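Local coordinates for globin protein (Ramazzottius varieornatus, PDB 5ZIQ), which binds a heme whose iron is held by two axial histidines and, as a member of the globin family, may bind or carry oxygen, at residues 62-65 against 66-69; 91-94 against 95-99; 121-124 against 125-128; 134-137 against 138-142; 162-165 against 166-169. All coordinates share one frame; numbering follows the deposited sequence.

Interaction 1. Residues 62-65 against 66-69. With HEM (protoporphyrin IX containing Fe), chain E; SO4 (sulfate ion), chain H.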
# COMPACT_ATOMS: atom_id res chain seq x y z
N ASP A 62 -13.03 11.38 5.50
CA ASP A 62 -12.98 12.53 6.40
C ASP A 62 -11.59 12.90 6.90
O ASP A 62 -11.38 14.04 7.34
CB ASP A 62 -13.87 12.29 7.63
CG ASP A 62 -15.35 12.20 7.31
OD1 ASP A 62 -15.77 12.67 6.23
OD2 ASP A 62 -16.09 11.68 8.15
N LEU A 63 -10.65 11.95 6.86
CA LEU A 63 -9.25 12.26 7.22
C LEU A 63 -8.54 13.05 6.11
O LEU A 63 -7.45 13.57 6.33
CB LEU A 63 -8.46 11.00 7.61
CG LEU A 63 -8.97 10.10 8.74
CD1 LEU A 63 -7.87 9.14 9.19
CD2 LEU A 63 -9.46 10.89 9.94
N PHE A 64 -9.19 13.14 4.95
CA PHE A 64 -8.67 13.91 3.82
C PHE A 64 -9.67 15.04 3.50
O PHE A 64 -10.51 14.90 2.59
CB PHE A 64 -8.53 13.06 2.56
CG PHE A 64 -7.58 11.90 2.67
CD1 PHE A 64 -8.03 10.65 3.10
CD2 PHE A 64 -6.24 12.05 2.28
CE1 PHE A 64 -7.15 9.55 3.14
CE2 PHE A 64 -5.37 10.96 2.33
CZ PHE A 64 -5.82 9.72 2.75
N PRO A 65 -9.60 16.16 4.25
CA PRO A 65 -10.60 17.23 4.06
C PRO A 65 -10.69 17.80 2.63
O PRO A 65 -11.75 18.29 2.23
CB PRO A 65 -10.16 18.31 5.06
CG PRO A 65 -9.27 17.62 6.03
CD PRO A 65 -8.58 16.54 5.25
N LYS A 66 -9.59 17.71 1.87
CA LYS A 66 -9.55 18.19 0.48
C LYS A 66 -10.50 17.45 -0.48
O LYS A 66 -10.76 17.93 -1.60
CB LYS A 66 -8.12 18.17 -0.07
CG LYS A 66 -7.21 19.23 0.52
CD LYS A 66 -5.75 19.00 0.14
CE LYS A 66 -4.80 19.80 1.03
NZ LYS A 66 -3.36 19.51 0.76
N PHE A 67 -11.01 16.30 -0.04
CA PHE A 67 -11.87 15.44 -0.88
C PHE A 67 -13.37 15.58 -0.58
O PHE A 67 -14.19 14.98 -1.28
CB PHE A 67 -11.48 13.94 -0.78
CG PHE A 67 -10.01 13.65 -0.99
CD1 PHE A 67 -9.17 14.56 -1.64
CD2 PHE A 67 -9.47 12.43 -0.56
CE1 PHE A 67 -7.82 14.28 -1.81
CE2 PHE A 67 -8.12 12.14 -0.75
CZ PHE A 67 -7.30 13.08 -1.36
N LYS A 68 -13.72 16.36 0.44
CA LYS A 68 -15.11 16.46 0.91
C LYS A 68 -16.08 16.81 -0.21
O LYS A 68 -15.79 17.69 -1.04
CB LYS A 68 -15.24 17.44 2.08
CG LYS A 68 -16.36 17.06 3.04
CD LYS A 68 -16.16 17.65 4.43
CE LYS A 68 -16.66 16.70 5.52
NZ LYS A 68 -18.07 16.23 5.35
N ALA A 69 -17.19 16.08 -0.25
CA ALA A 69 -18.28 16.23 -1.23
C ALA A 69 -17.91 15.99 -2.71
O ALA A 69 -18.70 16.30 -3.60
CB ALA A 69 -19.03 17.56 -1.05
CHA HEM E . -0.01 10.67 4.54
CHB HEM E . -4.35 8.75 5.46
CHC HEM E . -2.17 4.36 5.59
CHD HEM E . 1.44 6.30 3.01
C1A HEM E . -1.35 10.54 4.84
C2A HEM E . -2.22 11.61 5.15
C3A HEM E . -3.44 11.08 5.42
C4A HEM E . -3.34 9.68 5.27
CMA HEM E . -4.69 11.84 5.78
CAA HEM E . -1.84 13.08 5.18
CBA HEM E . -2.63 13.88 4.14
CGA HEM E . -2.19 13.50 2.75
O1A HEM E . -0.98 13.45 2.46
O2A HEM E . -3.05 13.23 1.88
C1B HEM E . -4.12 7.37 5.64
C2B HEM E . -5.09 6.46 6.11
C3B HEM E . -4.51 5.22 6.16
C4B HEM E . -3.12 5.39 5.68
CMB HEM E . -6.51 6.80 6.51
CAB HEM E . -5.12 3.96 6.59
CBB HEM E . -6.34 3.64 6.16
C1C HEM E . -1.03 4.46 4.81
C2C HEM E . -0.28 3.41 4.28
C3C HEM E . 0.74 3.98 3.52
C4C HEM E . 0.61 5.39 3.60
CMC HEM E . -0.53 1.94 4.49
CAC HEM E . 1.80 3.31 2.74
CBC HEM E . 2.01 2.01 2.81
C1D HEM E . 1.33 7.66 3.30
C2D HEM E . 2.38 8.61 2.89
C3D HEM E . 1.98 9.82 3.31
C4D HEM E . 0.69 9.61 3.98
CMD HEM E . 3.66 8.26 2.14
CAD HEM E . 2.72 11.13 3.13
CBD HEM E . 3.42 11.46 4.44
CGD HEM E . 4.18 12.77 4.35
O1D HEM E . 4.43 13.26 3.22
O2D HEM E . 4.57 13.35 5.39
NA HEM E . -2.04 9.36 4.95
NB HEM E . -2.99 6.69 5.43
NC HEM E . -0.47 5.64 4.40
ND HEM E . 0.34 8.31 3.95
FE HEM E . -1.25 7.54 4.67
S SO4 H . -18.63 13.65 1.64
O1 SO4 H . -19.70 12.81 1.06
O2 SO4 H . -18.31 13.17 3.00
O3 SO4 H . -19.09 15.06 1.72
O4 SO4 H . -17.43 13.58 0.79

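Interaction 2. Residues 91-94 against 95-99. With HEM (protoporphyrin IX containing Fe), chain E.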
# COMPACT_ATOMS: atom_id res chain seq x y z
N PRO A 91 5.04 3.94 -1.29
CA PRO A 91 5.89 3.17 -0.36
C PRO A 91 5.88 1.65 -0.60
O PRO A 91 6.85 0.98 -0.31
CB PRO A 91 5.31 3.51 1.03
CG PRO A 91 4.79 4.89 0.84
CD PRO A 91 4.13 4.83 -0.54
N TYR A 92 4.77 1.11 -1.12
CA TYR A 92 4.71 -0.31 -1.46
C TYR A 92 5.62 -0.61 -2.63
O TYR A 92 6.35 -1.60 -2.61
CB TYR A 92 3.27 -0.73 -1.77
CG TYR A 92 2.37 -0.78 -0.56
CD1 TYR A 92 2.56 -1.76 0.45
CD2 TYR A 92 1.30 0.13 -0.43
CE1 TYR A 92 1.72 -1.81 1.55
CE2 TYR A 92 0.43 0.06 0.65
CZ TYR A 92 0.67 -0.90 1.64
OH TYR A 92 -0.17 -0.96 2.72
N ASP A 93 5.61 0.26 -3.64
CA ASP A 93 6.51 0.10 -4.78
C ASP A 93 7.97 0.26 -4.38
O ASP A 93 8.84 -0.51 -4.82
CB ASP A 93 6.11 1.07 -5.89
CG ASP A 93 7.03 0.96 -7.09
OD1 ASP A 93 6.89 -0.03 -7.85
OD2 ASP A 93 7.89 1.84 -7.23
N GLN A 94 8.25 1.28 -3.56
CA GLN A 94 9.61 1.49 -3.07
C GLN A 94 10.05 0.30 -2.24
O GLN A 94 11.21 -0.08 -2.29
CB GLN A 94 9.71 2.79 -2.28
CG GLN A 94 11.14 3.25 -2.10
CD GLN A 94 11.26 4.59 -1.41
OE1 GLN A 94 10.29 5.15 -0.90
NE2 GLN A 94 12.49 5.12 -1.40
N ALA A 95 9.12 -0.27 -1.47
CA ALA A 95 9.43 -1.49 -0.72
C ALA A 95 9.86 -2.67 -1.61
O ALA A 95 10.88 -3.30 -1.37
CB ALA A 95 8.25 -1.88 0.18
N VAL A 96 9.11 -2.92 -2.70
CA VAL A 96 9.49 -4.00 -3.61
C VAL A 96 10.87 -3.75 -4.22
O VAL A 96 11.69 -4.67 -4.27
CB VAL A 96 8.44 -4.25 -4.72
CG1 VAL A 96 8.92 -5.34 -5.68
CG2 VAL A 96 7.10 -4.66 -4.10
N GLN A 97 11.13 -2.50 -4.66
CA GLN A 97 12.45 -2.11 -5.17
C GLN A 97 13.59 -2.39 -4.23
O GLN A 97 14.68 -2.71 -4.68
CB GLN A 97 12.50 -0.62 -5.47
CG GLN A 97 11.76 -0.22 -6.71
CD GLN A 97 11.79 1.27 -6.87
OE1 GLN A 97 12.84 1.88 -7.06
NE2 GLN A 97 10.62 1.87 -6.75
N ASP A 98 13.30 -2.31 -2.93
CA ASP A 98 14.32 -2.46 -1.90
C ASP A 98 14.28 -3.81 -1.21
O ASP A 98 14.80 -3.98 -0.07
CB ASP A 98 14.15 -1.33 -0.88
CG ASP A 98 14.51 0.03 -1.46
OD1 ASP A 98 15.28 0.10 -2.44
OD2 ASP A 98 14.07 1.04 -0.90
N SER A 99 13.70 -4.81 -1.89
CA SER A 99 13.58 -6.16 -1.30
C SER A 99 14.93 -6.77 -0.92
O SER A 99 14.99 -7.59 -0.01
CB SER A 99 12.89 -7.11 -2.28
OG SER A 99 11.53 -6.76 -2.51
CHA HEM E . -0.01 10.67 4.54
CHB HEM E . -4.35 8.75 5.46
CHC HEM E . -2.17 4.36 5.59
CHD HEM E . 1.44 6.30 3.01
C1A HEM E . -1.35 10.54 4.84
C2A HEM E . -2.22 11.61 5.15
C3A HEM E . -3.44 11.08 5.42
C4A HEM E . -3.34 9.68 5.27
CMA HEM E . -4.69 11.84 5.78
CAA HEM E . -1.84 13.08 5.18
CBA HEM E . -2.63 13.88 4.14
CGA HEM E . -2.19 13.50 2.75
O1A HEM E . -0.98 13.45 2.46
O2A HEM E . -3.05 13.23 1.88
C1B HEM E . -4.12 7.37 5.64
C2B HEM E . -5.09 6.46 6.11
C3B HEM E . -4.51 5.22 6.16
C4B HEM E . -3.12 5.39 5.68
CMB HEM E . -6.51 6.80 6.51
CAB HEM E . -5.12 3.96 6.59
CBB HEM E . -6.34 3.64 6.16
C1C HEM E . -1.03 4.46 4.81
C2C HEM E . -0.28 3.41 4.28
C3C HEM E . 0.74 3.98 3.52
C4C HEM E . 0.61 5.39 3.60
CMC HEM E . -0.53 1.94 4.49
CAC HEM E . 1.80 3.31 2.74
CBC HEM E . 2.01 2.01 2.81
C1D HEM E . 1.33 7.66 3.30
C2D HEM E . 2.38 8.61 2.89
C3D HEM E . 1.98 9.82 3.31
C4D HEM E . 0.69 9.61 3.98
CMD HEM E . 3.66 8.26 2.14
CAD HEM E . 2.72 11.13 3.13
CBD HEM E . 3.42 11.46 4.44
CGD HEM E . 4.18 12.77 4.35
O1D HEM E . 4.43 13.26 3.22
O2D HEM E . 4.57 13.35 5.39
NA HEM E . -2.04 9.36 4.95
NB HEM E . -2.99 6.69 5.43
NC HEM E . -0.47 5.64 4.40
ND HEM E . 0.34 8.31 3.95
FE HEM E . -1.25 7.54 4.67
O HOH W 1 14.78 3.29 -2.09

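Interaction 3. Residues 121-124 against 125-128. With HEM (protoporphyrin IX containing Fe), chain E.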
# COMPACT_ATOMS: atom_id res chain seq x y z
N GLY A 121 -7.33 12.52 13.74
CA GLY A 121 -8.24 11.38 13.67
C GLY A 121 -7.61 10.04 13.37
O GLY A 121 -8.31 9.04 13.32
N PHE A 122 -6.29 10.00 13.18
CA PHE A 122 -5.63 8.75 12.81
C PHE A 122 -5.42 7.86 14.02
O PHE A 122 -5.04 8.34 15.09
CB PHE A 122 -4.31 9.00 12.10
CG PHE A 122 -3.79 7.81 11.37
CD1 PHE A 122 -4.24 7.52 10.07
CD2 PHE A 122 -2.92 6.93 11.99
CE1 PHE A 122 -3.78 6.38 9.41
CE2 PHE A 122 -2.47 5.80 11.34
CZ PHE A 122 -2.90 5.53 10.06
N GLN A 123 -5.67 6.57 13.82
CA GLN A 123 -5.43 5.51 14.80
C GLN A 123 -4.50 4.48 14.18
O GLN A 123 -4.63 4.19 12.99
CB GLN A 123 -6.73 4.76 15.11
CG GLN A 123 -7.86 5.52 15.78
CD GLN A 123 -9.06 4.60 16.01
OE1 GLN A 123 -10.20 4.98 15.75
NE2 GLN A 123 -8.79 3.37 16.48
N GLU A 124 -3.59 3.91 14.97
CA GLU A 124 -2.68 2.85 14.49
C GLU A 124 -3.42 1.68 13.80
O GLU A 124 -2.89 1.05 12.86
CB GLU A 124 -1.85 2.32 15.66
CG GLU A 124 -0.71 1.40 15.25
CD GLU A 124 -0.05 0.74 16.46
OE1 GLU A 124 -0.35 1.13 17.61
OE2 GLU A 124 0.77 -0.17 16.26
N SER A 125 -4.62 1.36 14.28
CA SER A 125 -5.38 0.27 13.73
C SER A 125 -5.83 0.51 12.29
O SER A 125 -6.24 -0.44 11.61
CB SER A 125 -6.58 -0.05 14.63
OG SER A 125 -7.47 1.05 14.69
N TYR A 126 -5.72 1.75 11.81
CA TYR A 126 -6.13 2.06 10.43
C TYR A 126 -5.16 1.52 9.38
O TYR A 126 -5.59 1.26 8.28
CB TYR A 126 -6.33 3.56 10.20
CG TYR A 126 -7.43 4.20 11.03
CD1 TYR A 126 -8.42 3.43 11.67
CD2 TYR A 126 -7.50 5.59 11.14
CE1 TYR A 126 -9.44 4.04 12.42
CE2 TYR A 126 -8.50 6.21 11.88
CZ TYR A 126 -9.47 5.43 12.52
OH TYR A 126 -10.47 6.05 13.25
N PHE A 127 -3.88 1.36 9.69
CA PHE A 127 -2.95 0.91 8.66
C PHE A 127 -3.39 -0.39 7.98
O PHE A 127 -3.35 -0.51 6.75
CB PHE A 127 -1.53 0.73 9.19
CG PHE A 127 -0.85 2.01 9.61
CD1 PHE A 127 -0.54 3.02 8.67
CD2 PHE A 127 -0.49 2.20 10.94
CE1 PHE A 127 0.12 4.18 9.08
CE2 PHE A 127 0.17 3.36 11.34
CZ PHE A 127 0.48 4.34 10.42
N GLU A 128 -3.87 -1.35 8.78
CA GLU A 128 -4.33 -2.64 8.26
C GLU A 128 -5.47 -2.49 7.24
O GLU A 128 -5.61 -3.31 6.34
CB GLU A 128 -4.71 -3.59 9.41
CG GLU A 128 -5.00 -5.03 9.00
CD GLU A 128 -5.30 -5.94 10.19
OE1 GLU A 128 -5.68 -5.43 11.27
OE2 GLU A 128 -5.15 -7.18 10.03
CHA HEM E . -0.01 10.67 4.54
CHB HEM E . -4.35 8.75 5.46
CHC HEM E . -2.17 4.36 5.59
CHD HEM E . 1.44 6.30 3.01
C1A HEM E . -1.35 10.54 4.84
C2A HEM E . -2.22 11.61 5.15
C3A HEM E . -3.44 11.08 5.42
C4A HEM E . -3.34 9.68 5.27
CMA HEM E . -4.69 11.84 5.78
CAA HEM E . -1.84 13.08 5.18
CBA HEM E . -2.63 13.88 4.14
CGA HEM E . -2.19 13.50 2.75
O1A HEM E . -0.98 13.45 2.46
O2A HEM E . -3.05 13.23 1.88
C1B HEM E . -4.12 7.37 5.64
C2B HEM E . -5.09 6.46 6.11
C3B HEM E . -4.51 5.22 6.16
C4B HEM E . -3.12 5.39 5.68
CMB HEM E . -6.51 6.80 6.51
CAB HEM E . -5.12 3.96 6.59
CBB HEM E . -6.34 3.64 6.16
C1C HEM E . -1.03 4.46 4.81
C2C HEM E . -0.28 3.41 4.28
C3C HEM E . 0.74 3.98 3.52
C4C HEM E . 0.61 5.39 3.60
CMC HEM E . -0.53 1.94 4.49
CAC HEM E . 1.80 3.31 2.74
CBC HEM E . 2.01 2.01 2.81
C1D HEM E . 1.33 7.66 3.30
C2D HEM E . 2.38 8.61 2.89
C3D HEM E . 1.98 9.82 3.31
C4D HEM E . 0.69 9.61 3.98
CMD HEM E . 3.66 8.26 2.14
CAD HEM E . 2.72 11.13 3.13
CBD HEM E . 3.42 11.46 4.44
CGD HEM E . 4.18 12.77 4.35
O1D HEM E . 4.43 13.26 3.22
O2D HEM E . 4.57 13.35 5.39
NA HEM E . -2.04 9.36 4.95
NB HEM E . -2.99 6.69 5.43
NC HEM E . -0.47 5.64 4.40
ND HEM E . 0.34 8.31 3.95
FE HEM E . -1.25 7.54 4.67
O HOH W 2 -2.93 -1.42 11.52

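Interaction 4. Residues 134-137 against 138-142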
# COMPACT_ATOMS: atom_id res chain seq x y z
N LEU A 134 -5.01 -2.49 -1.11
CA LEU A 134 -3.93 -2.92 -1.99
C LEU A 134 -4.24 -4.28 -2.61
O LEU A 134 -4.07 -4.45 -3.81
CB LEU A 134 -2.58 -2.96 -1.26
CG LEU A 134 -1.40 -3.42 -2.12
CD1 LEU A 134 -1.21 -2.60 -3.39
CD2 LEU A 134 -0.14 -3.39 -1.25
N VAL A 135 -4.72 -5.22 -1.80
CA VAL A 135 -5.15 -6.53 -2.34
C VAL A 135 -6.21 -6.37 -3.45
O VAL A 135 -6.11 -6.99 -4.50
CB VAL A 135 -5.63 -7.46 -1.21
CG1 VAL A 135 -6.37 -8.67 -1.76
CG2 VAL A 135 -4.44 -7.88 -0.36
N PHE A 136 -7.20 -5.51 -3.20
CA PHE A 136 -8.22 -5.22 -4.22
C PHE A 136 -7.60 -4.73 -5.52
O PHE A 136 -7.96 -5.20 -6.60
CB PHE A 136 -9.24 -4.21 -3.71
CG PHE A 136 -10.26 -3.83 -4.75
CD1 PHE A 136 -11.26 -4.74 -5.13
CD2 PHE A 136 -10.22 -2.58 -5.36
CE1 PHE A 136 -12.20 -4.39 -6.08
CE2 PHE A 136 -11.16 -2.23 -6.32
CZ PHE A 136 -12.14 -3.14 -6.69
N ALA A 137 -6.67 -3.78 -5.42
CA ALA A 137 -6.03 -3.25 -6.62
C ALA A 137 -5.21 -4.33 -7.32
O ALA A 137 -5.23 -4.41 -8.55
CB ALA A 137 -5.18 -2.04 -6.29
N LEU A 138 -4.49 -5.13 -6.54
CA LEU A 138 -3.74 -6.27 -7.10
C LEU A 138 -4.65 -7.26 -7.83
O LEU A 138 -4.37 -7.62 -8.96
CB LEU A 138 -2.93 -6.97 -6.00
CG LEU A 138 -1.69 -6.22 -5.51
CD1 LEU A 138 -1.26 -6.80 -4.17
CD2 LEU A 138 -0.56 -6.28 -6.54
N GLN A 139 -5.74 -7.69 -7.18
CA GLN A 139 -6.69 -8.64 -7.80
C GLN A 139 -7.24 -8.09 -9.09
O GLN A 139 -7.28 -8.77 -10.11
CB GLN A 139 -7.89 -8.87 -6.90
CG GLN A 139 -7.63 -9.61 -5.63
CD GLN A 139 -8.88 -9.81 -4.80
OE1 GLN A 139 -9.70 -8.89 -4.62
NE2 GLN A 139 -9.04 -11.01 -4.28
N THR A 140 -7.71 -6.84 -9.03
CA THR A 140 -8.41 -6.22 -10.15
C THR A 140 -7.47 -6.02 -11.33
O THR A 140 -7.83 -6.27 -12.49
CB THR A 140 -9.06 -4.88 -9.73
OG1 THR A 140 -9.84 -5.09 -8.55
CG2 THR A 140 -9.96 -4.32 -10.82
N THR A 141 -6.25 -5.59 -11.04
CA THR A 141 -5.30 -5.24 -12.09
C THR A 141 -4.65 -6.49 -12.67
O THR A 141 -4.52 -6.62 -13.89
CB THR A 141 -4.22 -4.30 -11.53
OG1 THR A 141 -4.86 -3.13 -11.00
CG2 THR A 141 -3.21 -3.90 -12.58
N LEU A 142 -4.22 -7.39 -11.79
CA LEU A 142 -3.54 -8.59 -12.25
C LEU A 142 -4.50 -9.65 -12.80
O LEU A 142 -4.08 -10.51 -13.57
CB LEU A 142 -2.68 -9.18 -11.11
CG LEU A 142 -1.45 -8.37 -10.67
CD1 LEU A 142 -0.84 -8.95 -9.41
CD2 LEU A 142 -0.41 -8.35 -11.78

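Interaction 5. Residues 162-165 against 166-169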
# COMPACT_ATOMS: atom_id res chain seq x y z
N THR A 162 3.04 -3.87 6.91
CA THR A 162 2.18 -3.17 7.90
C THR A 162 2.79 -3.17 9.29
O THR A 162 2.73 -2.15 10.00
CB THR A 162 0.79 -3.82 7.96
OG1 THR A 162 0.18 -3.62 6.70
CG2 THR A 162 -0.12 -3.20 9.07
N GLU A 163 3.35 -4.32 9.68
CA GLU A 163 4.02 -4.42 10.96
C GLU A 163 5.15 -3.39 11.08
O GLU A 163 5.28 -2.74 12.12
CB GLU A 163 4.49 -5.85 11.20
CG GLU A 163 4.80 -6.17 12.66
CD GLU A 163 6.19 -5.76 13.10
OE1 GLU A 163 6.30 -5.23 14.23
OE2 GLU A 163 7.16 -5.98 12.34
N LYS A 164 5.91 -3.19 10.01
CA LYS A 164 7.03 -2.23 10.06
C LYS A 164 6.53 -0.79 10.09
O LYS A 164 7.09 0.05 10.79
CB LYS A 164 8.03 -2.43 8.91
CG LYS A 164 8.62 -3.84 8.84
CD LYS A 164 9.16 -4.30 10.19
CE LYS A 164 9.75 -5.70 10.09
NZ LYS A 164 10.32 -6.17 11.38
N ILE A 165 5.49 -0.52 9.31
CA ILE A 165 4.85 0.79 9.34
C ILE A 165 4.32 1.07 10.75
O ILE A 165 4.56 2.14 11.28
CB ILE A 165 3.73 0.90 8.27
CG1 ILE A 165 4.37 0.87 6.87
CG2 ILE A 165 2.94 2.20 8.44
CD1 ILE A 165 3.39 0.69 5.72
N ARG A 166 3.67 0.08 11.37
CA ARG A 166 3.16 0.25 12.73
C ARG A 166 4.27 0.51 13.75
O ARG A 166 4.08 1.34 14.64
CB ARG A 166 2.34 -0.97 13.11
CG ARG A 166 1.00 -1.03 12.41
CD ARG A 166 0.23 -2.25 12.86
NE ARG A 166 0.10 -2.24 14.31
CZ ARG A 166 -0.46 -3.21 15.03
NH1 ARG A 166 -0.95 -4.29 14.44
NH2 ARG A 166 -0.53 -3.09 16.35
N GLU A 167 5.42 -0.16 13.59
CA GLU A 167 6.60 0.08 14.44
C GLU A 167 7.04 1.54 14.38
O GLU A 167 7.32 2.16 15.40
CB GLU A 167 7.78 -0.79 14.03
CG GLU A 167 7.69 -2.24 14.47
CD GLU A 167 8.89 -3.07 14.01
OE1 GLU A 167 8.84 -4.30 14.20
OE2 GLU A 167 9.87 -2.51 13.48
N GLY A 168 7.06 2.09 13.17
CA GLY A 168 7.41 3.49 12.98
C GLY A 168 6.42 4.41 13.64
O GLY A 168 6.81 5.39 14.25
N PHE A 169 5.13 4.11 13.52
CA PHE A 169 4.09 4.89 14.19
C PHE A 169 4.26 4.91 15.71
O PHE A 169 4.02 5.94 16.34
CB PHE A 169 2.71 4.36 13.81
CG PHE A 169 1.56 5.18 14.35
CD1 PHE A 169 1.07 6.29 13.66
CD2 PHE A 169 0.96 4.83 15.56
CE1 PHE A 169 -0.01 7.02 14.15
CE2 PHE A 169 -0.12 5.56 16.06
CZ PHE A 169 -0.59 6.66 15.35
O HOH W 3 12.27 -4.30 12.77

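Interaction 1. Residues 62-65 against 66-69
K66 follows P65 in a tight 3-10 turn, its aliphatic chain running extended away from residues 62-65 after CB passes the P65 carbonyl carbon. F67 makes the main contact. Its backbone N donates to F64 O (3.0 Å, N-H...O angle 164°). The F67 ring then slips alongside F64: F67 CD2 lies 3.3 Å from F64 CB, and that methylene sits over one face of the F67 ring. The two ring planes are nearly parallel, 11° apart, but displaced so that little of one ring lies over the other, with centroids 5.0 Å apart. This places F64 between F67 and the heme, in the loop joining helix 42-56 to helix 72-76 of the globin fold; F64 belongs to the heme pocket, its CZ 3.2 Å from HEM CHB and its edge in plane with propionate oxygen O2A. F67 also meets F81 edge-to-face. K68 N closes the next turn on P65 O (3.3 Å), while its bent side chain carries NZ to 4.3 Å from D62 OD1, beyond salt-bridge range. A69 N donates to O4 of a sulfate ion, probably from the crystallisation liquor, at 2.7 Å; K61 NZ also binds this ion.

Interaction 2. Residues 91-94 against 95-99
A95, V96 and Q97 send their backbone N-H groups to P91 O, Y92 O and D93 O, four residues back, in regular helical bonds of 2.8, 3.1 and 3.0 Å, whereas the D98 N bond to Q94 O is weak, as the chain leaves helical geometry at D98. The side chains pair with the same spacing. D93 puts CG anti to its own N (chi1 179°), and from there OD2 reaches Q97 NE2 at 2.8 Å; the bond is weak, its N-H...O angle being 125°, and the carboxylate and amide planes are 54° apart. The firmer hold on D93 is at OD1, which accepts from W35 NE1. Q94 and D98 run side by side. A water joins their ends, accepting from Q94 NE2 (3.0 Å) and donating to D98 OD2 (2.6 Å). Just beyond the helix, S99 OG folds back onto V96 O at 2.7 Å, and that carbonyl also accepts from S99 N. At the heme, Y92 lays one ring face against the vinyl carbon CBC, with Y92 CE2 3.3 Å from it, while P91 CG packs near methyl CMD. Helix 79-97, which carries the axial ligand H88 about one turn before Y92, thus forms with P91 and Y92 part of the wall of a globin heme pocket.

Interaction 3. Residues 121-124 against 125-128
F122 swings its ring away from its own backbone N (chi1 -163°), whereas Y126 and F127 both set CG beside the backbone N, and these choices gather the three rings into an aromatic cluster. The pair F122-Y126 is edge-to-face: the tyrosine edge, led by CD2, points at the phenylalanine face, with planes at 83° and centroids 5.5 Å apart. F127 meets F122 obliquely, F127 CZ lying 3.4 Å from F122 CE2. Q123 holds Y126 in more than one way. It lays its CB over the centre of the Y126 ring, 3.8 Å from the centroid, in a CH-pi contact, and its extended chain carries OE1 across the ring to Y126 OH at 2.7 Å, a weak bond. Y126 N also donates to Q123 O (2.9 Å), so Q123 meets Y126 at the backbone N and, more weakly, at the hydroxyl. G121 O lies at the edge of the Y126 ring, 3.2 Å from Y126 CE2. A water accepts from E128 N and donates to E124 O, linking the two backbones. F122 CE1 is 3.5 Å from HEM C3B, and the rings of F122 and F127 both meet axial H116. The cluster thus lies where the loop after helix 102-115 enters helix 127-142, with L63 of the loop after helix 42-56 against it, while helix 148-170 approaches through I165, F169 and R166, which salt-bridges E124.

Interaction 4. Residues 134-137 against 138-142
T140 packs back on F136, and its side chain approaches step by step: T140 CB lies 3.3 Å from F136 O, and the next atom, OG1, is set beside the backbone N (chi1 -51°), which turns it back along the helix. There T140 OG1 donates to F136 O at 2.7 Å, and the same oxygen sits 3.4 Å above the F136 ring plane, over its centre. F136 has CG anti to its N (chi1 177°), bringing its face up to the hydroxyl, and it also meets K52 in a cation-pi contact. F136 O accepts a second bond, from T140 N at 2.9 Å, and the two donors arrive from opposite faces of the carbonyl plane. T141 repeats the device one residue on: T141 OG1 and N reach A137 O at 2.8 and 2.9 Å, again from opposite faces. Such threonine hydroxyls bonded to the carbonyl four residues earlier are a familiar feature of alpha-helices, and here they fall in the last turns of helix 127-142, on which L134 and V135 also touch helix 148-170 of the globin fold. Main-chain bonds link L138 N to L134 O and Q139 N to V135 O. L138 CD1 lies 4.0 Å from L134 CG, and the L138 side chain also touches F38, Y154 and I158. The methylenes of Q139 lie across V135: Q139 CG is 3.2 Å from V135 O, and CD rests against methyl CG1.

Interaction 5. Residues 162-165 against 166-169
E163 and E167 meet at their carboxylates, OE1 to OE1, only 2.7 Å apart with the two planes turned 71° to each other. At this separation one of the acids probably carries a proton, consistent with the structure having been determined at pH 4. E163 gets there by a bend at chi2 (-84°), while the E167 chain stays extended. K164 lies alongside E167, and its NZ serves both acids: a weak bond to E163 OE2 at 3.3 Å and a long salt bridge to E167 OE1 at 3.7 Å. A water accepts from K164 NZ (3.0 Å) and donates to E167 OE2, adding a second link. Farther round the helix, T162 CG2 packs against R166 CD at 3.9 Å, while the T162 hydroxyl bonds to E131 and I158 O; R166 NE is held by E124. Backbone bonds from R166, E167, G168 and F169 to the residues four earlier set the helical spacing. E163, K164 and E167 form a salt-bridge network, linking neighbours and residues about one turn apart, and I165, on helix 148-170, packs on L109, V112, F127 and the heme as part of the globin pocket.

In the fold
From the N terminus the five contacts run in series, each within one short continuous segment, so none closes a long loop and none nests in or crosses another. Interaction 1 shapes the loop after helix 42-56; interaction 2 ends helix 79-97, on the opposite side of the chain's centre, about 28 Å away between centres, yet both touch the heme. Interaction 3 starts helix 127-142 and meets interaction 1 by packing of L63. Interaction 4 lies farther along that helix and reaches interaction 2 where L134 touches Y92. Interaction 5, on helix 148-170, joins interaction 3 through the E124-R166 salt bridge and F127-I165 packing, their centres about 11 Å apart.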